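Local structure of uncharacterized conserved (7O21) at residues T116-N120 with L121-R125; S141-L144 with T145-S148; R196-E199 with S200-Q203; P224-N227 with Y228-M232. The protein probably trims peptidoglycan as an LD-carboxypeptidase of the YkuD family, an editing of the cell wall that gives this predatory bacterium its curved shape. All coordinates share one frame; numbering follows the deposited sequence.

Contact 1 (T116-N120 with L121-R125); sequences TNYPN and LFDKR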
loop_
_atom_site.group_PDB
_atom_site.type_symbol
_atom_site.label_atom_id
_atom_site.label_comp_id
_atom_site.label_asym_id
_atom_site.label_seq_id
_atom_site.Cartn_x
_atom_site.Cartn_y
_atom_site.Cartn_z
ATOM N N THR A 116 0.624 -7.901 7.331
ATOM C CA THR A 116 1.865 -7.135 7.311
ATOM C C THR A 116 1.988 -6.349 6.007
ATOM O O THR A 116 1.141 -6.432 5.102
ATOM C CB THR A 116 3.089 -8.043 7.456
ATOM O OG1 THR A 116 3.282 -8.797 6.246
ATOM C CG2 THR A 116 2.972 -8.984 8.674
ATOM N N ASN A 117 3.066 -5.571 5.913
ATOM C CA ASN A 117 3.413 -4.880 4.681
ATOM C C ASN A 117 4.345 -5.699 3.797
ATOM O O ASN A 117 4.941 -5.140 2.871
ATOM C CB ASN A 117 4.010 -3.498 4.980
ATOM C CG ASN A 117 5.345 -3.584 5.702
ATOM O OD1 ASN A 117 5.537 -4.425 6.553
ATOM N ND2 ASN A 117 6.289 -2.713 5.326
ATOM N N TYR A 118 4.503 -6.993 4.055
ATOM C CA TYR A 118 5.298 -7.810 3.149
ATOM C C TYR A 118 4.634 -7.844 1.777
ATOM O O TYR A 118 3.421 -8.062 1.683
ATOM C CB TYR A 118 5.437 -9.249 3.660
ATOM C CG TYR A 118 6.164 -10.129 2.662
ATOM C CD1 TYR A 118 7.545 -10.240 2.694
ATOM C CD2 TYR A 118 5.473 -10.817 1.668
ATOM C CE1 TYR A 118 8.227 -11.021 1.771
ATOM C CE2 TYR A 118 6.146 -11.600 0.745
ATOM C CZ TYR A 118 7.520 -11.699 0.807
ATOM O OH TYR A 118 8.213 -12.469 -0.102
ATOM N N PRO A 119 5.397 -7.681 0.687
ATOM C CA PRO A 119 6.845 -7.446 0.636
ATOM C C PRO A 119 7.179 -5.963 0.834
ATOM O O PRO A 119 6.501 -5.099 0.269
ATOM C CB PRO A 119 7.206 -7.888 -0.787
ATOM C CG PRO A 119 5.962 -7.567 -1.584
ATOM C CD PRO A 119 4.822 -7.891 -0.654
ATOM N N ASN A 120 8.193 -5.670 1.649
ATOM C CA ASN A 120 8.592 -4.289 1.890
ATOM C C ASN A 120 9.558 -3.829 0.795
ATOM O O ASN A 120 9.826 -4.542 -0.176
ATOM C CB ASN A 120 9.138 -4.101 3.307
ATOM C CG ASN A 120 10.485 -4.768 3.526
ATOM O OD1 ASN A 120 11.211 -5.107 2.582
ATOM N ND2 ASN A 120 10.839 -4.951 4.780
ATOM N N LEU A 121 10.103 -2.627 0.950
ATOM C CA LEU A 121 10.938 -2.073 -0.111
ATOM C C LEU A 121 12.226 -2.859 -0.298
ATOM O O LEU A 121 12.730 -2.941 -1.426
ATOM C CB LEU A 121 11.227 -0.599 0.160
ATOM C CG LEU A 121 10.098 0.412 -0.104
ATOM C CD1 LEU A 121 10.598 1.842 0.103
ATOM C CD2 LEU A 121 9.498 0.247 -1.504
ATOM N N PHE A 122 12.795 -3.412 0.779
ATOM C CA PHE A 122 13.943 -4.296 0.623
ATOM C C PHE A 122 13.571 -5.502 -0.223
ATOM O O PHE A 122 14.326 -5.910 -1.116
ATOM C CB PHE A 122 14.447 -4.788 1.987
ATOM C CG PHE A 122 15.063 -3.720 2.853
ATOM C CD1 PHE A 122 16.222 -3.061 2.474
ATOM C CD2 PHE A 122 14.497 -3.411 4.086
ATOM C CE1 PHE A 122 16.790 -2.096 3.310
ATOM C CE2 PHE A 122 15.064 -2.452 4.919
ATOM C CZ PHE A 122 16.210 -1.798 4.530
ATOM N N ASP A 123 12.420 -6.118 0.080
ATOM C CA ASP A 123 11.991 -7.316 -0.634
ATOM C C ASP A 123 11.736 -7.014 -2.101
ATOM O O ASP A 123 12.084 -7.814 -2.971
ATOM C CB ASP A 123 10.720 -7.872 -0.000
ATOM C CG ASP A 123 10.907 -8.246 1.439
ATOM O OD1 ASP A 123 11.981 -8.786 1.775
ATOM O OD2 ASP A 123 9.948 -8.022 2.224
ATOM N N LYS A 124 11.109 -5.875 -2.389
ATOM C CA LYS A 124 10.853 -5.495 -3.775
ATOM C C LYS A 124 12.144 -5.278 -4.557
ATOM O O LYS A 124 12.206 -5.600 -5.749
ATOM C CB LYS A 124 9.974 -4.250 -3.804
ATOM C CG LYS A 124 8.525 -4.521 -3.388
ATOM C CD LYS A 124 7.731 -3.237 -3.365
ATOM C CE LYS A 124 6.291 -3.492 -2.960
ATOM N NZ LYS A 124 5.576 -2.201 -2.768
ATOM N N ARG A 125 13.187 -4.758 -3.911
ATOM C CA ARG A 125 14.450 -4.556 -4.616
ATOM C C ARG A 125 15.085 -5.892 -4.986
ATOM O O ARG A 125 15.710 -6.014 -6.050
ATOM C CB ARG A 125 15.398 -3.723 -3.756
ATOM C CG ARG A 125 16.677 -3.284 -4.452
ATOM C CD ARG A 125 17.526 -2.507 -3.469
ATOM N NE ARG A 125 18.730 -1.946 -4.068
ATOM C CZ ARG A 125 19.908 -2.550 -4.055
ATOM N NH1 ARG A 125 20.034 -3.741 -3.491
ATOM N NH2 ARG A 125 20.965 -1.963 -4.611
HETATM O O HOH W 1 6.392 -1.727 -0.166
#
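Asn120 and Asp123 hold the first turn of helix 121-126 by exchanging backbone and side-chain hydrogen bonds. Asp123 N gives its hydrogen to Asn120 OD1 at 3.0 Å, approaching almost in line with the side-chain carbonyl. In return Asn120 N donates to Asp123 OD2, also at 3.0 Å, from the anti side of the carboxylate and 26° out of its plane. The amide and carboxylate planes are nearly parallel, 11° apart, but lie at different levels rather than in a common plane. With CG of Asn120 set between its own backbone N and carbonyl carbon (chi1 70°), OD1 reaches forward over the first turn. The regular helical bond follows, Lys124 N to Asn120 O at 2.9 Å.

This reciprocal pair is a capping box with Asn120 as N-cap, a worked example of how a loop hands over to a helix in the catalytic domain of a YkuD protein. Both members have further partners: Asn120 ND2 bonds to Ile92 O and Asp123 OD2 to the hydroxyl of Tyr93, so the cap is tied to strand 91-99.

Apolar contacts extend the junction backward. Pro119, which follows a cis peptide bond, lays CB over the centre of the Tyr118 ring, 3.9 Å above its plane, and the same CB meets Asp123 CB at 3.6 Å. The Tyr118 hydroxyl reaches on to Gly130 N.

Solvent supplies a last, looser connection. The extended Lys124 chain brings NZ to within 2.8 Å of a water oxygen that accepts from it, and this water donates weakly to Pro119 O.

Contact 2 (S141-L144 with T145-S148); sequences SVPL and TRGS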
loop_
_atom_site.group_PDB
_atom_site.type_symbol
_atom_site.label_atom_id
_atom_site.label_comp_id
_atom_site.label_asym_id
_atom_site.label_seq_id
_atom_site.Cartn_x
_atom_site.Cartn_y
_atom_site.Cartn_z
ATOM N N SER A 141 -6.212 -27.742 18.435
ATOM C CA SER A 141 -5.880 -29.152 18.125
ATOM C C SER A 141 -4.792 -29.328 17.073
ATOM O O SER A 141 -4.367 -30.434 16.870
ATOM C CB SER A 141 -7.099 -29.921 17.756
ATOM O OG SER A 141 -7.662 -29.402 16.597
ATOM N N VAL A 142 -4.368 -28.273 16.411
ATOM C CA VAL A 142 -3.374 -28.524 15.343
ATOM C C VAL A 142 -2.047 -27.816 15.622
ATOM O O VAL A 142 -2.003 -26.862 16.315
ATOM C CB VAL A 142 -3.947 -28.150 13.976
ATOM C CG1 VAL A 142 -5.280 -28.817 13.713
ATOM C CG2 VAL A 142 -4.108 -26.662 13.863
ATOM N N PRO A 143 -0.960 -28.287 15.013
ATOM C CA PRO A 143 0.321 -27.674 15.201
ATOM C C PRO A 143 0.358 -26.275 14.576
ATOM O O PRO A 143 -0.260 -26.037 13.643
ATOM C CB PRO A 143 1.287 -28.545 14.388
ATOM C CG PRO A 143 0.498 -29.715 13.912
ATOM C CD PRO A 143 -0.961 -29.384 14.080
ATOM N N LEU A 144 1.159 -25.421 15.177
ATOM C CA LEU A 144 1.365 -24.076 14.640
ATOM C C LEU A 144 1.875 -24.107 13.200
ATOM O O LEU A 144 1.557 -23.210 12.411
ATOM C CB LEU A 144 2.326 -23.314 15.550
ATOM C CG LEU A 144 1.862 -23.059 16.985
ATOM C CD1 LEU A 144 2.915 -22.250 17.725
ATOM C CD2 LEU A 144 0.511 -22.333 16.999
ATOM N N THR A 145 2.645 -25.136 12.835
ATOM C CA THR A 145 3.229 -25.231 11.503
ATOM C C THR A 145 2.208 -25.583 10.429
ATOM O O THR A 145 2.565 -25.600 9.244
ATOM C CB THR A 145 4.365 -26.254 11.508
ATOM O OG1 THR A 145 3.944 -27.418 12.226
ATOM C CG2 THR A 145 5.586 -25.681 12.206
ATOM N N ARG A 146 0.955 -25.845 10.799
ATOM C CA ARG A 146 -0.050 -25.992 9.754
ATOM C C ARG A 146 -0.361 -24.682 9.035
ATOM O O ARG A 146 -1.023 -24.713 7.993
ATOM C CB ARG A 146 -1.320 -26.638 10.299
ATOM C CG ARG A 146 -2.199 -27.196 9.198
ATOM C CD ARG A 146 -3.332 -28.029 9.754
ATOM N NE ARG A 146 -2.886 -29.301 10.316
ATOM C CZ ARG A 146 -3.717 -30.279 10.662
ATOM N NH1 ARG A 146 -5.020 -30.111 10.495
ATOM N NH2 ARG A 146 -3.257 -31.413 11.171
ATOM N N GLY A 147 0.109 -23.547 9.543
ATOM C CA GLY A 147 -0.091 -22.282 8.852
ATOM C C GLY A 147 0.527 -22.280 7.467
ATOM O O GLY A 147 1.377 -23.096 7.112
ATOM N N SER A 148 0.082 -21.313 6.666
ATOM C CA SER A 148 0.608 -21.163 5.320
ATOM C C SER A 148 2.054 -20.696 5.390
ATOM O O SER A 148 2.467 -20.021 6.339
ATOM C CB SER A 148 -0.232 -20.152 4.534
ATOM O OG SER A 148 0.464 -19.643 3.408
#
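Val142 sets its CG1 methyl over one face of the Arg146 guanidinium, 3.5 Å above the plane and displaced toward the rim, with NH1 of Arg146 the atom nearest to it. The side chains cross at about a right angle, and a methyl rather than a polar group meets the flat cation. Arg146 gets there by bending at chi3 (-71°), which folds the guanidinium back over the preceding residues. Beside this pair, Thr145 OG1 packs against Pro143 CB at 3.6 Å.

Behind these side chains stands a short 3-10 turn. Arg146 N donates to Pro143 O at 3.1 Å and Gly147 N to Leu144 O at 3.2 Å, each a bond to the residue three back. Both donors lie well above the carbonyl planes, the first by 55°, in keeping with the tight winding of a 3-10 turn.

The turn belongs to the loop between strands 134-136 and 152-153, and Gly147 lies close to His136 and Cys151, the predicted catalytic pair. Arg155 bonds to Val142 O, while backbone bonds join Thr145 to Lys75 and Gly147 to Met76, and Leu144 and Thr145 rest on Asp72 of strand 62-73.

Contact 3 (R196-E199 with S200-Q203); sequences RFVE and SWRQ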
loop_
_atom_site.group_PDB
_atom_site.type_symbol
_atom_site.label_atom_id
_atom_site.label_comp_id
_atom_site.label_asym_id
_atom_site.label_seq_id
_atom_site.Cartn_x
_atom_site.Cartn_y
_atom_site.Cartn_z
ATOM N N ARG A 196 25.085 7.667 15.749
ATOM C CA ARG A 196 26.076 8.585 15.199
ATOM C C ARG A 196 26.017 8.616 13.678
ATOM O O ARG A 196 26.206 9.675 13.075
ATOM C CB ARG A 196 27.475 8.220 15.698
ATOM C CG ARG A 196 27.703 8.564 17.157
ATOM C CD ARG A 196 29.181 8.483 17.525
ATOM N NE ARG A 196 29.797 7.245 17.056
ATOM C CZ ARG A 196 29.857 6.123 17.766
ATOM N NH1 ARG A 196 29.333 6.075 18.985
ATOM N NH2 ARG A 196 30.440 5.047 17.255
ATOM N N PHE A 197 25.763 7.471 13.039
ATOM C CA PHE A 197 25.565 7.450 11.590
ATOM C C PHE A 197 24.391 8.340 11.190
ATOM O O PHE A 197 24.520 9.211 10.317
ATOM C CB PHE A 197 25.358 6.005 11.104
ATOM C CG PHE A 197 24.983 5.889 9.635
ATOM C CD1 PHE A 197 25.961 5.829 8.639
ATOM C CD2 PHE A 197 23.654 5.834 9.252
ATOM C CE1 PHE A 197 25.606 5.704 7.304
ATOM C CE2 PHE A 197 23.301 5.718 7.920
ATOM C CZ PHE A 197 24.286 5.654 6.944
ATOM N N VAL A 198 23.245 8.167 11.854
ATOM C CA VAL A 198 22.082 8.995 11.546
ATOM C C VAL A 198 22.389 10.471 11.782
ATOM O O VAL A 198 21.975 11.338 11.001
ATOM C CB VAL A 198 20.860 8.530 12.361
ATOM C CG1 VAL A 198 19.692 9.496 12.148
ATOM C CG2 VAL A 198 20.469 7.112 11.971
ATOM N N GLU A 199 23.087 10.785 12.878
ATOM C CA GLU A 199 23.364 12.188 13.174
ATOM C C GLU A 199 24.321 12.784 12.151
ATOM O O GLU A 199 24.198 13.962 11.785
ATOM C CB GLU A 199 23.905 12.337 14.597
ATOM C CG GLU A 199 24.504 13.701 14.908
ATOM C CD GLU A 199 23.475 14.818 14.924
ATOM O OE1 GLU A 199 22.258 14.530 14.907
ATOM O OE2 GLU A 199 23.899 15.991 14.960
ATOM N N SER A 200 25.290 11.997 11.693
ATOM C CA SER A 200 26.200 12.458 10.652
ATOM C C SER A 200 25.444 12.800 9.370
ATOM O O SER A 200 25.733 13.817 8.722
ATOM C CB SER A 200 27.273 11.398 10.405
ATOM O OG SER A 200 28.299 11.886 9.551
ATOM N N TRP A 201 24.496 11.942 8.980
ATOM C CA TRP A 201 23.650 12.213 7.825
ATOM C C TRP A 201 22.822 13.465 8.060
ATOM O O TRP A 201 22.787 14.367 7.214
ATOM C CB TRP A 201 22.766 10.989 7.566
ATOM C CG TRP A 201 21.606 11.225 6.632
ATOM C CD1 TRP A 201 21.642 11.238 5.275
ATOM C CD2 TRP A 201 20.234 11.408 7.003
ATOM N NE1 TRP A 201 20.377 11.470 4.767
ATOM C CE2 TRP A 201 19.495 11.557 5.808
ATOM C CE3 TRP A 201 19.559 11.469 8.227
ATOM C CZ2 TRP A 201 18.115 11.777 5.802
ATOM C CZ3 TRP A 201 18.191 11.686 8.222
ATOM C CH2 TRP A 201 17.482 11.836 7.018
ATOM N N ARG A 202 22.173 13.555 9.226
ATOM C CA ARG A 202 21.354 14.731 9.522
ATOM C C ARG A 202 22.178 16.011 9.452
ATOM O O ARG A 202 21.742 17.012 8.870
ATOM C CB ARG A 202 20.695 14.605 10.904
ATOM C CG ARG A 202 19.643 15.694 11.184
ATOM C CD ARG A 202 19.412 15.908 12.659
ATOM N NE ARG A 202 20.626 16.354 13.334
ATOM C CZ ARG A 202 21.063 17.610 13.321
ATOM N NH1 ARG A 202 20.379 18.547 12.674
ATOM N NH2 ARG A 202 22.180 17.929 13.960
ATOM N N GLN A 203 23.367 16.000 10.059
ATOM C CA GLN A 203 24.213 17.191 10.052
ATOM C C GLN A 203 24.646 17.559 8.640
ATOM O O GLN A 203 24.659 18.746 8.281
ATOM C CB GLN A 203 25.438 16.983 10.948
ATOM C CG GLN A 203 25.172 17.134 12.439
ATOM C CD GLN A 203 26.408 16.846 13.287
ATOM O OE1 GLN A 203 27.511 16.686 12.764
ATOM N NE2 GLN A 203 26.221 16.770 14.599
#
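Arg202 NH2 donates to Glu199 OE2 at 2.8 Å, one turn back along helix 184-206, while Arg202 NE takes the other oxygen, Glu199 OE1, at 2.9 Å and almost straight (174°). This is a bidentate, side-on salt bridge: both bonds fall on the syn sides of the carboxylate and nearly in the guanidinium plane, although the two flat groups are turned 34° apart. Gln203 NE2 also comes close to Glu199 OE2, from another direction and with its amide plane close to perpendicular to the carboxylate; the distance refined there, 2.5 Å, is unusually short for a hydrogen bond and its exact value is doubtful.

Two bends bring the charged groups together. Glu199 turns at chi2 (67°) and Arg202 at chi3, and the side chains then run side by side in the same direction. Beneath them the helix is regular, with Arg202 N bonded to Val198 O at 2.8 Å and Gln203 N to Glu199 O at the same length.

Val198 and Trp201 turn to the domain interior. Val198 CG1 approaches Trp201 CE3 at 4.4 Å, and both side chains rest on Leu249 of strand 246-257, within the NTF2-like domain. The polar exception here is the indole NH of Trp201, which bonds to the Tyr217 hydroxyl; the indole ring meets that of Phe216 edge-to-face.

Arg202 NH1 continues to Val247 O, so the guanidinium has partners on two sides. Such pairing would probably keep Glu199 ionised and restrict the rotation of both charged side chains.

Contact 4 (P224-N227 with Y228-M232); sequences PGFN and YKSWM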
loop_
_atom_site.group_PDB
_atom_site.type_symbol
_atom_site.label_atom_id
_atom_site.label_comp_id
_atom_site.label_asym_id
_atom_site.label_seq_id
_atom_site.Cartn_x
_atom_site.Cartn_y
_atom_site.Cartn_z
ATOM N N PRO A 224 10.001 8.047 -4.565
ATOM C CA PRO A 224 8.934 8.420 -5.509
ATOM C C PRO A 224 9.278 9.694 -6.265
ATOM O O PRO A 224 9.431 10.760 -5.662
ATOM C CB PRO A 224 7.704 8.595 -4.608
ATOM C CG PRO A 224 7.987 7.694 -3.419
ATOM C CD PRO A 224 9.482 7.820 -3.201
ATOM N N GLY A 225 9.434 9.584 -7.588
ATOM C CA GLY A 225 9.759 10.731 -8.410
ATOM C C GLY A 225 11.234 11.022 -8.581
ATOM O O GLY A 225 11.577 12.005 -9.250
ATOM N N PHE A 226 12.126 10.194 -8.026
ATOM C CA PHE A 226 13.546 10.513 -8.017
ATOM C C PHE A 226 14.404 9.289 -8.302
ATOM O O PHE A 226 14.047 8.154 -7.973
ATOM C CB PHE A 226 14.000 11.039 -6.648
ATOM C CG PHE A 226 13.408 12.367 -6.270
ATOM C CD1 PHE A 226 13.983 13.550 -6.709
ATOM C CD2 PHE A 226 12.301 12.428 -5.443
ATOM C CE1 PHE A 226 13.456 14.784 -6.353
ATOM C CE2 PHE A 226 11.767 13.649 -5.074
ATOM C CZ PHE A 226 12.346 14.837 -5.526
ATOM N N ASN A 227 15.558 9.546 -8.897
ATOM C CA ASN A 227 16.703 8.661 -8.794
ATOM C C ASN A 227 17.837 9.431 -8.109
ATOM O O ASN A 227 17.655 10.563 -7.644
ATOM C CB ASN A 227 17.064 8.089 -10.167
ATOM C CG ASN A 227 17.269 9.169 -11.214
ATOM O OD1 ASN A 227 17.799 10.236 -10.922
ATOM N ND2 ASN A 227 16.856 8.886 -12.443
ATOM N N TYR A 228 19.006 8.797 -8.008
ATOM C CA TYR A 228 20.139 9.466 -7.378
ATOM C C TYR A 228 20.401 10.816 -8.029
ATOM O O TYR A 228 20.517 11.834 -7.340
ATOM C CB TYR A 228 21.383 8.578 -7.460
ATOM C CG TYR A 228 22.653 9.167 -6.876
ATOM C CD1 TYR A 228 23.446 10.043 -7.620
ATOM C CD2 TYR A 228 23.091 8.815 -5.609
ATOM C CE1 TYR A 228 24.617 10.572 -7.094
ATOM C CE2 TYR A 228 24.255 9.330 -5.077
ATOM C CZ TYR A 228 25.020 10.208 -5.824
ATOM O OH TYR A 228 26.179 10.717 -5.283
ATOM N N LYS A 229 20.486 10.851 -9.360
ATOM C CA LYS A 229 20.877 12.096 -10.012
ATOM C C LYS A 229 19.856 13.207 -9.788
ATOM O O LYS A 229 20.231 14.352 -9.509
ATOM C CB LYS A 229 21.161 11.896 -11.508
ATOM C CG LYS A 229 22.383 11.044 -11.832
ATOM C CD LYS A 229 22.602 10.861 -13.298
ATOM C CE LYS A 229 23.846 10.027 -13.528
ATOM N NZ LYS A 229 24.105 9.787 -14.994
ATOM N N SER A 230 18.564 12.905 -9.932
ATOM C CA SER A 230 17.556 13.952 -9.781
ATOM C C SER A 230 17.335 14.314 -8.317
ATOM O O SER A 230 16.964 15.450 -8.004
ATOM C CB SER A 230 16.256 13.586 -10.511
ATOM O OG SER A 230 15.643 12.427 -9.954
ATOM N N TRP A 231 17.575 13.372 -7.406
ATOM C CA TRP A 231 17.532 13.691 -5.982
ATOM C C TRP A 231 18.634 14.678 -5.617
ATOM O O TRP A 231 18.383 15.714 -4.986
ATOM C CB TRP A 231 17.697 12.393 -5.188
ATOM C CG TRP A 231 17.632 12.509 -3.676
ATOM C CD1 TRP A 231 18.676 12.706 -2.809
ATOM C CD2 TRP A 231 16.463 12.371 -2.870
ATOM N NE1 TRP A 231 18.210 12.730 -1.508
ATOM C CE2 TRP A 231 16.857 12.511 -1.525
ATOM C CE3 TRP A 231 15.114 12.147 -3.157
ATOM C CZ2 TRP A 231 15.948 12.449 -0.474
ATOM C CZ3 TRP A 231 14.214 12.065 -2.111
ATOM C CH2 TRP A 231 14.635 12.221 -0.787
ATOM N N MET A 232 19.866 14.379 -6.031
ATOM C CA MET A 232 20.978 15.275 -5.736
ATOM C C MET A 232 20.811 16.628 -6.429
ATOM O O MET A 232 21.104 17.672 -5.836
ATOM C CB MET A 232 22.309 14.611 -6.094
ATOM C CG MET A 232 22.630 13.364 -5.264
ATOM S SD MET A 232 22.447 13.658 -3.498
ATOM C CE MET A 232 22.569 11.971 -2.901
HETATM O O HOH W 2 13.527 11.621 -11.440
#
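At Asn227 the backbone leaves a short, weakly bonded strand-like segment and enters helix 228-241, whose first bond runs from Trp231 N to Asn227 O at 2.8 Å. Asn227 OD1 accepts from Ser230 N at 2.9 Å, nearly in line with the side-chain C=O, and Ser230 OG receives Asn227 N at 3.1 Å. The serine hydroxyl sits between its own N and carbonyl carbon (chi1 64°), a rotation that turns it back toward the preceding segment. Water joins it to Gly225: the water oxygen lies 2.7 Å from Ser230 OG and donates to Gly225 O.

Phe226 and Trp231 form a T-shaped pair. The CE3 edge of the indole meets one face of the phenyl ring, 3.5 Å above its plane and toward the rim, with the planes at 83°. Trp231 NE1 is bonded to the hydroxyl of Tyr213, fixing the indole from its far edge. In the second subunit Tyr109 bonds to Gly225 O and Lys103 packs on Phe226, so this corner also belongs to the dimer contact.

The exchange between Asn227 and Ser230 is a classic capping box with Asn227 as N-cap, here opening a helix of the NTF2-like domain.

From the N terminus the four contacts follow in series; none encloses or crosses another, and each closes just a turn of chain. Contact 1 passes from strand 113-116 into helix 121-126, and contact 2 shapes the loop between strands 134-136 and 152-153; both lie in the catalytic domain, their centres 25 Å apart. Contacts 3 and 4 belong to the NTF2-like domain, one within helix 184-206, the other opening helix 228-241, with centres 20 Å apart. Contacts 1 and 4 solve the same problem, starting a helix, in different domains. Contact 1 also reaches strands 275-287 and 290-300, joining the domains, whereas the centre of contact 2 lies about 45 Å from those of both later contacts.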